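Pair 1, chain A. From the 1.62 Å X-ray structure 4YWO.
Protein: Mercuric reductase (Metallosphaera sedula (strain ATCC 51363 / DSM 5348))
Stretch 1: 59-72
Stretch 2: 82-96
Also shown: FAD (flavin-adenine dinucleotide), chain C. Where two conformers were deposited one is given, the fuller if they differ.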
# COMPACT_ATOMS: atom_id res chain seq x y z
N VAL A 59 -3.85 18.44 -1.02
CA VAL A 59 -5.22 17.99 -1.30
C VAL A 59 -5.69 18.30 -2.74
O VAL A 59 -6.06 17.39 -3.50
CB VAL A 59 -6.21 18.50 -0.25
CG1 VAL A 59 -7.60 18.26 -0.66
CG2 VAL A 59 -5.84 17.85 1.07
N PRO A 60 -5.61 19.59 -3.20
CA PRO A 60 -6.06 19.83 -4.55
C PRO A 60 -5.12 19.19 -5.63
O PRO A 60 -5.62 18.74 -6.70
CB PRO A 60 -5.95 21.38 -4.68
CG PRO A 60 -5.15 21.77 -3.48
CD PRO A 60 -5.42 20.85 -2.44
N SER A 61 -3.82 19.04 -5.32
CA SER A 61 -2.87 18.50 -6.29
C SER A 61 -3.13 16.96 -6.49
O SER A 61 -3.23 16.46 -7.65
CB SER A 61 -1.45 18.81 -6.02
OG SER A 61 -1.04 18.32 -4.80
N LYS A 62 -3.35 16.29 -5.39
CA LYS A 62 -3.65 14.82 -5.52
C LYS A 62 -4.98 14.63 -6.15
O LYS A 62 -5.20 13.63 -6.84
CB LYS A 62 -3.43 14.12 -4.16
CG LYS A 62 -1.94 13.67 -3.89
CD LYS A 62 -0.77 14.60 -4.36
CE LYS A 62 -0.13 15.37 -3.37
NZ LYS A 62 0.87 16.18 -4.14
N ARG A 63 -5.96 15.50 -5.88
CA ARG A 63 -7.23 15.33 -6.56
C ARG A 63 -7.07 15.46 -8.05
O ARG A 63 -7.63 14.66 -8.82
CB ARG A 63 -8.27 16.32 -6.02
CG ARG A 63 -9.58 16.33 -6.79
CD ARG A 63 -10.32 14.98 -6.58
NE ARG A 63 -11.67 15.12 -7.04
CZ ARG A 63 -12.55 14.15 -6.98
NH1 ARG A 63 -12.24 12.97 -6.48
NH2 ARG A 63 -13.76 14.37 -7.53
N MET A 64 -6.34 16.49 -8.50
CA MET A 64 -6.22 16.65 -9.95
C MET A 64 -5.39 15.52 -10.59
O MET A 64 -5.66 15.06 -11.71
CB MET A 64 -5.59 17.95 -10.31
CG MET A 64 -6.40 19.17 -9.93
SD MET A 64 -8.16 19.06 -10.40
CE MET A 64 -8.12 18.78 -12.07
N LEU A 65 -4.42 14.96 -9.87
CA LEU A 65 -3.67 13.83 -10.42
C LEU A 65 -4.53 12.59 -10.48
O LEU A 65 -4.36 11.81 -11.44
CB LEU A 65 -2.40 13.49 -9.52
CG LEU A 65 -1.26 14.50 -9.69
CD1 LEU A 65 -0.33 14.39 -8.51
CD2 LEU A 65 -0.53 14.19 -10.94
N TYR A 66 -5.47 12.42 -9.56
CA TYR A 66 -6.45 11.29 -9.57
C TYR A 66 -7.33 11.39 -10.81
O TYR A 66 -7.48 10.42 -11.58
CB TYR A 66 -7.23 11.24 -8.29
CG TYR A 66 -8.43 10.33 -8.39
CD1 TYR A 66 -8.26 8.99 -8.36
CD2 TYR A 66 -9.72 10.86 -8.51
CE1 TYR A 66 -9.39 8.18 -8.45
CE2 TYR A 66 -10.83 10.05 -8.61
CZ TYR A 66 -10.62 8.74 -8.65
OH TYR A 66 -11.81 7.96 -8.74
N ILE A 67 -7.85 12.59 -11.00
CA ILE A 67 -8.73 12.84 -12.21
C ILE A 67 -7.94 12.59 -13.45
O ILE A 67 -8.42 11.89 -14.39
CB ILE A 67 -9.21 14.28 -12.20
CG1 ILE A 67 -10.20 14.40 -11.09
CG2 ILE A 67 -9.98 14.53 -13.52
CD1 ILE A 67 -10.62 15.77 -10.88
N ALA A 68 -6.70 13.06 -13.54
CA ALA A 68 -5.84 12.83 -14.66
C ALA A 68 -5.67 11.28 -14.94
O ALA A 68 -5.64 10.84 -16.09
CB ALA A 68 -4.55 13.50 -14.60
N GLU A 69 -5.37 10.57 -13.89
CA GLU A 69 -5.16 9.15 -13.95
C GLU A 69 -6.38 8.37 -14.46
O GLU A 69 -6.23 7.46 -15.29
CB GLU A 69 -4.70 8.61 -12.58
CG GLU A 69 -4.63 7.09 -12.55
CD GLU A 69 -5.88 6.33 -11.98
OE1 GLU A 69 -6.45 6.74 -10.91
OE2 GLU A 69 -6.26 5.23 -12.58
N ILE A 70 -7.54 8.64 -13.96
CA ILE A 70 -8.71 7.80 -14.34
C ILE A 70 -9.08 8.08 -15.80
O ILE A 70 -9.46 7.19 -16.52
CB ILE A 70 -9.92 7.95 -13.42
CG1 ILE A 70 -10.49 9.36 -13.39
CG2 ILE A 70 -9.54 7.52 -12.00
CD1 ILE A 70 -11.67 9.57 -12.50
N TYR A 71 -8.89 9.32 -16.24
CA TYR A 71 -9.15 9.59 -17.67
C TYR A 71 -8.12 8.97 -18.54
O TYR A 71 -8.49 8.49 -19.69
CB TYR A 71 -9.28 11.13 -17.99
CG TYR A 71 -10.61 11.70 -17.69
CD1 TYR A 71 -11.02 12.02 -16.42
CD2 TYR A 71 -11.52 11.98 -18.73
CE1 TYR A 71 -12.28 12.50 -16.13
CE2 TYR A 71 -12.77 12.48 -18.42
CZ TYR A 71 -13.18 12.73 -17.21
OH TYR A 71 -14.44 13.22 -16.88
N LYS A 72 -6.84 8.96 -18.15
CA LYS A 72 -5.79 8.31 -18.91
C LYS A 72 -6.15 6.83 -19.06
O LYS A 72 -6.03 6.28 -20.17
CB LYS A 72 -4.41 8.50 -18.26
CG LYS A 72 -3.33 7.71 -19.02
CD LYS A 72 -1.99 8.31 -19.12
CE LYS A 72 -0.93 7.54 -19.99
NZ LYS A 72 -1.32 7.57 -21.38
N VAL A 82 -10.76 10.94 -24.68
CA VAL A 82 -11.46 11.60 -23.64
C VAL A 82 -10.43 12.13 -22.58
O VAL A 82 -9.62 11.38 -22.12
CB VAL A 82 -12.44 10.65 -23.07
CG1 VAL A 82 -11.73 9.40 -22.51
CG2 VAL A 82 -13.29 11.29 -22.05
N TYR A 83 -10.39 13.45 -22.44
CA TYR A 83 -9.57 14.16 -21.42
C TYR A 83 -10.47 14.77 -20.34
O TYR A 83 -11.64 15.07 -20.52
CB TYR A 83 -8.68 15.19 -22.12
CG TYR A 83 -7.63 14.56 -22.97
CD1 TYR A 83 -7.91 14.22 -24.30
CD2 TYR A 83 -6.40 14.29 -22.50
CE1 TYR A 83 -6.97 13.62 -25.09
CE2 TYR A 83 -5.44 13.68 -23.31
CZ TYR A 83 -5.76 13.35 -24.59
OH TYR A 83 -4.77 12.78 -25.33
N PRO A 84 -9.89 15.03 -19.17
CA PRO A 84 -10.68 15.60 -18.14
C PRO A 84 -11.24 17.02 -18.53
O PRO A 84 -10.46 17.76 -19.11
CB PRO A 84 -9.69 15.79 -17.03
CG PRO A 84 -8.64 14.79 -17.26
CD PRO A 84 -8.52 14.70 -18.75
N PRO A 85 -12.46 17.30 -18.16
CA PRO A 85 -13.02 18.60 -18.59
C PRO A 85 -12.27 19.75 -17.79
O PRO A 85 -11.82 19.57 -16.67
CB PRO A 85 -14.46 18.49 -18.20
CG PRO A 85 -14.54 17.48 -17.11
CD PRO A 85 -13.45 16.49 -17.44
N PHE A 86 -12.17 20.93 -18.39
CA PHE A 86 -11.56 22.05 -17.72
C PHE A 86 -12.28 22.35 -16.43
O PHE A 86 -11.64 22.77 -15.43
CB PHE A 86 -11.54 23.26 -18.68
CG PHE A 86 -11.00 24.55 -18.03
CD1 PHE A 86 -9.67 24.71 -17.80
CD2 PHE A 86 -11.87 25.54 -17.59
CE1 PHE A 86 -9.17 25.85 -17.21
CE2 PHE A 86 -11.40 26.69 -16.99
CZ PHE A 86 -10.03 26.85 -16.81
N SER A 87 -13.58 22.09 -16.33
CA SER A 87 -14.39 22.25 -15.15
C SER A 87 -13.95 21.42 -13.94
O SER A 87 -14.38 21.65 -12.83
CB SER A 87 -15.89 21.95 -15.44
OG SER A 87 -16.08 20.59 -15.78
N SER A 88 -13.16 20.36 -14.19
CA SER A 88 -12.71 19.53 -13.07
C SER A 88 -11.85 20.33 -12.09
O SER A 88 -11.79 19.97 -10.94
CB SER A 88 -12.00 18.26 -13.56
OG SER A 88 -10.87 18.66 -14.33
N PHE A 89 -11.22 21.39 -12.55
CA PHE A 89 -10.44 22.27 -11.57
C PHE A 89 -11.37 23.00 -10.62
O PHE A 89 -11.19 23.04 -9.37
CB PHE A 89 -9.54 23.25 -12.28
CG PHE A 89 -8.31 22.68 -12.93
CD1 PHE A 89 -7.15 22.46 -12.20
CD2 PHE A 89 -8.28 22.38 -14.30
CE1 PHE A 89 -5.99 21.95 -12.85
CE2 PHE A 89 -7.15 21.87 -14.92
CZ PHE A 89 -6.00 21.63 -14.17
N GLN A 90 -12.48 23.49 -11.19
CA GLN A 90 -13.50 24.09 -10.34
C GLN A 90 -14.27 23.09 -9.46
O GLN A 90 -14.51 23.36 -8.32
CB GLN A 90 -14.45 24.98 -11.19
CG GLN A 90 -15.38 25.86 -10.37
CD GLN A 90 -16.78 25.29 -10.23
OE1 GLN A 90 -17.42 24.96 -11.23
NE2 GLN A 90 -17.27 25.19 -9.00
N GLU A 91 -14.59 21.87 -9.92
CA GLU A 91 -15.21 20.86 -9.10
C GLU A 91 -14.44 20.51 -7.82
O GLU A 91 -15.02 20.22 -6.80
CB GLU A 91 -15.47 19.55 -9.90
CG GLU A 91 -15.63 18.31 -8.97
CD GLU A 91 -15.55 16.91 -9.61
OE1 GLU A 91 -14.60 16.57 -10.41
OE2 GLU A 91 -16.45 16.08 -9.26
N LYS A 92 -13.10 20.46 -7.94
CA LYS A 92 -12.16 20.14 -6.84
C LYS A 92 -12.29 21.19 -5.75
O LYS A 92 -12.07 20.90 -4.56
CB LYS A 92 -10.73 20.12 -7.42
CG LYS A 92 -9.68 20.87 -6.57
CD LYS A 92 -8.41 20.88 -7.33
CE LYS A 92 -8.22 22.14 -8.15
NZ LYS A 92 -8.52 23.39 -7.43
N ASP A 93 -12.76 22.39 -6.11
CA ASP A 93 -12.91 23.44 -5.06
C ASP A 93 -13.98 23.06 -4.01
O ASP A 93 -13.82 23.30 -2.83
CB ASP A 93 -13.31 24.78 -5.68
CG ASP A 93 -12.21 25.41 -6.52
OD1 ASP A 93 -11.02 25.09 -6.44
OD2 ASP A 93 -12.57 26.34 -7.26
N GLY A 94 -14.98 22.30 -4.41
CA GLY A 94 -15.91 21.73 -3.44
C GLY A 94 -15.33 20.78 -2.38
O GLY A 94 -15.70 20.82 -1.20
N LEU A 95 -14.43 19.91 -2.83
CA LEU A 95 -13.75 18.97 -1.94
C LEU A 95 -12.83 19.76 -0.99
O LEU A 95 -12.80 19.47 0.20
CB LEU A 95 -12.93 17.98 -2.80
CG LEU A 95 -12.01 17.12 -1.98
CD1 LEU A 95 -12.76 16.16 -1.09
CD2 LEU A 95 -11.15 16.30 -2.95
N VAL A 96 -12.13 20.76 -1.50
CA VAL A 96 -11.23 21.58 -0.70
C VAL A 96 -12.06 22.23 0.41
O VAL A 96 -11.74 22.22 1.60
CB VAL A 96 -10.48 22.63 -1.55
CG1 VAL A 96 -9.79 23.64 -0.68
CG2 VAL A 96 -9.44 21.94 -2.43
PA FAD C . 1.77 26.53 6.29
O1A FAD C . 0.60 25.58 6.26
O2A FAD C . 2.03 27.43 5.11
O5B FAD C . 1.65 27.44 7.61
C5B FAD C . 1.76 28.86 7.52
C4B FAD C . 0.42 29.49 7.85
O4B FAD C . 0.59 30.47 8.88
C3B FAD C . -0.18 30.19 6.64
O3B FAD C . -1.44 29.61 6.31
C2B FAD C . -0.35 31.64 7.03
O2B FAD C . -1.73 32.01 6.95
C1B FAD C . 0.14 31.76 8.46
N9A FAD C . 1.27 32.73 8.53
C8A FAD C . 2.37 32.70 7.76
N7A FAD C . 3.21 33.72 8.06
C5A FAD C . 2.64 34.43 9.05
C6A FAD C . 2.98 35.63 9.85
N6A FAD C . 4.14 36.30 9.64
N1A FAD C . 2.11 36.04 10.79
C2A FAD C . 0.95 35.39 11.01
N3A FAD C . 0.57 34.29 10.33
C4A FAD C . 1.36 33.77 9.36
N1 FAD C . 3.26 17.57 1.45
C2 FAD C . 2.96 16.26 1.60
O2 FAD C . 3.32 15.67 2.64
N3 FAD C . 2.29 15.55 0.66
C4 FAD C . 1.87 16.11 -0.48
O4 FAD C . 1.25 15.43 -1.33
C4X FAD C . 2.16 17.54 -0.72
N5 FAD C . 1.77 18.17 -1.85
C5X FAD C . 2.04 19.48 -2.04
C6 FAD C . 1.63 20.11 -3.21
C7 FAD C . 1.91 21.46 -3.41
C7M FAD C . 1.46 22.14 -4.68
C8 FAD C . 2.64 22.23 -2.38
C8M FAD C . 2.94 23.69 -2.60
C9 FAD C . 3.06 21.61 -1.21
C9A FAD C . 2.78 20.26 -1.00
N10 FAD C . 3.20 19.62 0.18
C10 FAD C . 2.89 18.26 0.35
C1' FAD C . 3.92 20.36 1.22
C2' FAD C . 2.98 20.70 2.36
O2' FAD C . 1.81 21.34 1.84
C3' FAD C . 3.65 21.61 3.38
O3' FAD C . 4.90 21.04 3.78
C4' FAD C . 2.77 21.81 4.60
O4' FAD C . 1.60 22.56 4.23
C5' FAD C . 3.52 22.56 5.70
O5' FAD C . 2.58 23.21 6.56
P FAD C . 3.06 24.39 7.54
O1P FAD C . 1.98 24.61 8.57
O2P FAD C . 4.47 24.08 7.99
O3P FAD C . 3.11 25.67 6.57

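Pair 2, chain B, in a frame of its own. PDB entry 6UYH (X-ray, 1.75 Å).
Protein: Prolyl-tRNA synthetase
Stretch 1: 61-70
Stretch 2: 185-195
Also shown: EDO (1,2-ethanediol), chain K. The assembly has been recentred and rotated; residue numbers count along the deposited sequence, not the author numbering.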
# COMPACT_ATOMS: atom_id res chain seq x y z
N PHE B 61 -0.53 2.97 -12.33
CA PHE B 61 -1.12 3.82 -13.36
C PHE B 61 -1.84 5.02 -12.75
O PHE B 61 -1.63 6.16 -13.17
CB PHE B 61 -2.09 3.00 -14.20
CG PHE B 61 -2.89 3.81 -15.19
CD1 PHE B 61 -2.31 4.26 -16.37
CD2 PHE B 61 -4.21 4.12 -14.93
CE1 PHE B 61 -3.06 4.99 -17.29
CE2 PHE B 61 -4.97 4.85 -15.84
CZ PHE B 61 -4.39 5.29 -17.02
N PHE B 62 -2.72 4.77 -11.77
CA PHE B 62 -3.53 5.85 -11.23
C PHE B 62 -2.67 6.88 -10.50
O PHE B 62 -2.86 8.08 -10.67
CB PHE B 62 -4.61 5.28 -10.30
CG PHE B 62 -5.67 6.27 -9.90
CD1 PHE B 62 -6.69 6.60 -10.78
CD2 PHE B 62 -5.67 6.85 -8.64
CE1 PHE B 62 -7.68 7.51 -10.43
CE2 PHE B 62 -6.67 7.76 -8.27
CZ PHE B 62 -7.67 8.08 -9.16
N ASP B 63 -1.70 6.41 -9.70
CA ASP B 63 -0.77 7.31 -9.02
C ASP B 63 -0.07 8.23 -10.01
O ASP B 63 0.08 9.43 -9.75
CB ASP B 63 0.29 6.50 -8.25
CG ASP B 63 -0.07 6.29 -6.78
OD1 ASP B 63 -1.11 6.79 -6.33
OD2 ASP B 63 0.71 5.60 -6.09
N ALA B 64 0.42 7.68 -11.12
CA ALA B 64 1.13 8.53 -12.06
C ALA B 64 0.20 9.56 -12.69
O ALA B 64 0.62 10.69 -12.94
CB ALA B 64 1.81 7.69 -13.15
N GLU B 65 -1.07 9.20 -12.92
CA GLU B 65 -2.00 10.15 -13.52
C GLU B 65 -2.43 11.23 -12.53
O GLU B 65 -2.56 12.40 -12.91
CB GLU B 65 -3.23 9.41 -14.07
CG GLU B 65 -2.91 8.52 -15.27
CD GLU B 65 -2.27 9.28 -16.43
OE1 GLU B 65 -2.72 10.41 -16.75
OE2 GLU B 65 -1.31 8.75 -17.02
N ILE B 66 -2.67 10.87 -11.27
CA ILE B 66 -3.11 11.91 -10.33
C ILE B 66 -1.94 12.78 -9.88
O ILE B 66 -2.15 13.93 -9.47
CB ILE B 66 -3.85 11.32 -9.11
CG1 ILE B 66 -2.93 10.45 -8.24
CG2 ILE B 66 -5.13 10.58 -9.57
CD1 ILE B 66 -3.60 9.95 -6.95
N LYS B 67 -0.71 12.28 -9.99
CA LYS B 67 0.43 13.13 -9.69
C LYS B 67 0.49 14.33 -10.63
O LYS B 67 0.86 15.45 -10.22
CB LYS B 67 1.72 12.31 -9.75
CG LYS B 67 2.94 13.04 -9.23
CD LYS B 67 4.18 12.18 -9.35
CE LYS B 67 5.43 12.97 -8.99
NZ LYS B 67 6.65 12.16 -9.20
N LYS B 68 0.13 14.13 -11.90
CA LYS B 68 0.10 15.21 -12.88
C LYS B 68 -0.92 16.28 -12.50
O LYS B 68 -0.81 17.42 -12.95
CB LYS B 68 -0.23 14.66 -14.27
CG LYS B 68 0.78 13.66 -14.81
CD LYS B 68 0.23 12.93 -16.04
CE LYS B 68 1.23 11.93 -16.60
NZ LYS B 68 0.71 11.22 -17.80
N LEU B 69 -1.93 15.92 -11.71
CA LEU B 69 -2.95 16.85 -11.25
C LEU B 69 -2.55 17.56 -9.96
O LEU B 69 -3.28 18.45 -9.51
CB LEU B 69 -4.27 16.11 -11.03
CG LEU B 69 -4.79 15.32 -12.23
CD1 LEU B 69 -6.08 14.61 -11.85
CD2 LEU B 69 -5.01 16.23 -13.44
N GLY B 70 -1.42 17.19 -9.37
CA GLY B 70 -1.01 17.76 -8.11
C GLY B 70 -1.55 17.06 -6.89
O GLY B 70 -1.48 17.62 -5.79
N PHE B 185 -14.97 15.49 -13.10
CA PHE B 185 -15.06 14.81 -14.39
C PHE B 185 -13.69 14.38 -14.90
O PHE B 185 -13.59 13.40 -15.65
CB PHE B 185 -15.81 15.71 -15.38
CG PHE B 185 -17.26 15.89 -15.01
CD1 PHE B 185 -18.20 14.94 -15.40
CD2 PHE B 185 -17.66 16.95 -14.22
CE1 PHE B 185 -19.53 15.07 -15.04
CE2 PHE B 185 -18.99 17.09 -13.85
CZ PHE B 185 -19.93 16.15 -14.27
N THR B 186 -12.64 15.08 -14.48
CA THR B 186 -11.27 14.62 -14.73
C THR B 186 -11.00 13.28 -14.06
O THR B 186 -10.44 12.36 -14.68
CB THR B 186 -10.28 15.69 -14.24
OG1 THR B 186 -10.45 16.88 -15.01
CG2 THR B 186 -8.84 15.19 -14.35
N ILE B 187 -11.39 13.13 -12.79
CA ILE B 187 -11.20 11.85 -12.10
C ILE B 187 -12.09 10.79 -12.72
O ILE B 187 -11.68 9.63 -12.89
CB ILE B 187 -11.46 11.99 -10.58
CG1 ILE B 187 -10.44 12.95 -9.94
CG2 ILE B 187 -11.39 10.62 -9.88
CD1 ILE B 187 -9.00 12.46 -9.99
N LEU B 188 -13.33 11.16 -13.09
CA LEU B 188 -14.23 10.19 -13.73
C LEU B 188 -13.63 9.66 -15.02
O LEU B 188 -13.75 8.46 -15.33
CB LEU B 188 -15.59 10.84 -13.99
CG LEU B 188 -16.68 9.84 -14.41
CD1 LEU B 188 -17.09 8.97 -13.23
CD2 LEU B 188 -17.89 10.57 -15.00
N GLU B 189 -12.98 10.53 -15.80
CA GLU B 189 -12.30 10.07 -17.01
C GLU B 189 -11.13 9.15 -16.66
O GLU B 189 -10.88 8.17 -17.38
CB GLU B 189 -11.82 11.28 -17.82
CG GLU B 189 -10.85 10.96 -18.95
CD GLU B 189 -11.46 10.14 -20.09
OE1 GLU B 189 -12.69 9.93 -20.12
OE2 GLU B 189 -10.69 9.72 -20.98
N LEU B 190 -10.41 9.41 -15.56
CA LEU B 190 -9.34 8.50 -15.17
C LEU B 190 -9.89 7.13 -14.79
O LEU B 190 -9.26 6.11 -15.08
CB LEU B 190 -8.53 9.07 -14.01
CG LEU B 190 -7.60 10.25 -14.31
CD1 LEU B 190 -6.78 10.58 -13.07
CD2 LEU B 190 -6.67 9.92 -15.49
N TYR B 191 -11.06 7.09 -14.15
CA TYR B 191 -11.67 5.80 -13.86
C TYR B 191 -12.07 5.09 -15.15
O TYR B 191 -11.90 3.87 -15.27
CB TYR B 191 -12.90 5.98 -12.96
CG TYR B 191 -12.58 6.40 -11.55
CD1 TYR B 191 -11.30 6.25 -11.01
CD2 TYR B 191 -13.57 6.96 -10.74
CE1 TYR B 191 -11.02 6.64 -9.72
CE2 TYR B 191 -13.31 7.34 -9.45
CZ TYR B 191 -12.04 7.18 -8.94
OH TYR B 191 -11.79 7.57 -7.64
N LYS B 192 -12.60 5.83 -16.12
CA LYS B 192 -12.87 5.22 -17.43
C LYS B 192 -11.58 4.65 -18.03
O LYS B 192 -11.58 3.55 -18.58
CB LYS B 192 -13.51 6.25 -18.36
CG LYS B 192 -13.66 5.82 -19.82
CD LYS B 192 -12.48 6.30 -20.65
CE LYS B 192 -12.81 6.43 -22.12
NZ LYS B 192 -11.66 7.09 -22.80
N ARG B 193 -10.47 5.39 -17.91
CA ARG B 193 -9.21 4.90 -18.48
C ARG B 193 -8.70 3.66 -17.75
O ARG B 193 -8.13 2.76 -18.38
CB ARG B 193 -8.16 6.00 -18.47
CG ARG B 193 -8.55 7.18 -19.36
CD ARG B 193 -7.44 8.22 -19.39
NE ARG B 193 -6.21 7.64 -19.93
CZ ARG B 193 -5.00 8.12 -19.68
NH1 ARG B 193 -4.84 9.19 -18.91
NH2 ARG B 193 -3.94 7.52 -20.21
N VAL B 194 -8.87 3.59 -16.43
CA VAL B 194 -8.48 2.37 -15.71
C VAL B 194 -9.23 1.17 -16.28
O VAL B 194 -8.64 0.16 -16.65
CB VAL B 194 -8.73 2.50 -14.20
CG1 VAL B 194 -8.56 1.11 -13.51
CG2 VAL B 194 -7.77 3.53 -13.56
N TYR B 195 -10.56 1.28 -16.35
CA TYR B 195 -11.33 0.15 -16.84
C TYR B 195 -10.99 -0.18 -18.29
O TYR B 195 -10.72 -1.34 -18.63
CB TYR B 195 -12.82 0.43 -16.68
CG TYR B 195 -13.33 0.08 -15.31
CD1 TYR B 195 -13.61 1.07 -14.37
CD2 TYR B 195 -13.50 -1.26 -14.94
CE1 TYR B 195 -14.08 0.73 -13.10
CE2 TYR B 195 -13.96 -1.60 -13.69
CZ TYR B 195 -14.25 -0.61 -12.77
OH TYR B 195 -14.70 -0.97 -11.52
C1 EDO K . -2.04 21.49 -10.70
O1 EDO K . -1.15 21.35 -9.58
C2 EDO K . -1.72 20.42 -11.73
O2 EDO K . -0.30 20.31 -11.89
O HOH W 1 -1.21 9.01 -20.15

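Two helices that run in roughly opposite directions must fill the gap between them, and the same backbone can be packed with quite different side chains. Pairs 1 and 2 illustrate the point. In pair 1 the axes of helices 59-72 and 87-96 approach to 9.9 Å with their N-to-C directions 133° apart; in pair 2, helices 61-67 and 185-195 approach to 10.9 Å at 153°. Fourteen central residues superpose with an RMSD of 1.0 Å. The match is closest along the first stretch and looser along the second, which in pair 1 enters its helix from a proline-containing loop but in pair 2 is helical throughout.

The first inward position holds Arg A63 in pair 1 and Phe B61 in pair 2, and its partner across the gap is Glu A91 in one and Arg B193 in the other, which are themselves a matched position. In pair 1 these residues face each other in a long salt bridge, Arg A63 NH2 to Glu A91 OE2 at 3.6 Å, with the carboxylate oxygen at the edge of the guanidinium. In pair 2 the arginine is on the second helix, and the phenylalanine takes the place of a charged partner: Phe B61 CZ lies over one face of the guanidinium, 3.9 Å from Arg B193 NH2.

The charge of Arg B193 is met one turn further along. Ile A67 matches Glu B65, whose OE1 forms a salt bridge with Arg B193 NH1 at 3.3 Å, although the hydrogen bond within it is weak. A water also bridges the two residues, donating to Glu B65 OE2 and accepting from Arg B193 NH2. Ile A67 instead packs its CG2 against Pro A84 CB at 3.7 Å and its CD1 against Ser A88 CB at 3.9 Å. Ser A88 matches Leu B190, whose CD2 reaches Glu B65 CB at 3.8 Å, so the aliphatic base of the glutamate still serves as packing surface.

Met A64 and Phe B62 both meet an aromatic residue, Phe A89 in pair 1 and the matching Tyr B191 in pair 2. The slender methionine sets its CE over the face of the Phe A89 ring, 3.8 Å from the centroid, in a CH-pi contact. Two rings meet in pair 2 with planes at 20°, but they are slid apart and barely overlap; Phe B62 CE1 nevertheless comes within 3.5 Å of Tyr B191 CE1.

Ala A68 and Ile B66 are lesser contributors. The alanine CA is 4.3 Å from Pro A84 CG, whereas Ile B66 CG2 reaches Leu B190 CD1 at 3.9 Å.

At Tyr A71 and Leu B69 the opposing surfaces also differ. Pro A84 CA stands 3.6 Å from the centroid of the Tyr A71 ring, nearly on its normal, and Pro A85 CD lies 3.5 Å from Tyr A71 OH. Thr B186, the match of Pro A85, offers CG2 to Leu B69 CD1 at 3.8 Å. A broad ring against prolines and a branched leucine against a helix thus close equivalent ends of the contact.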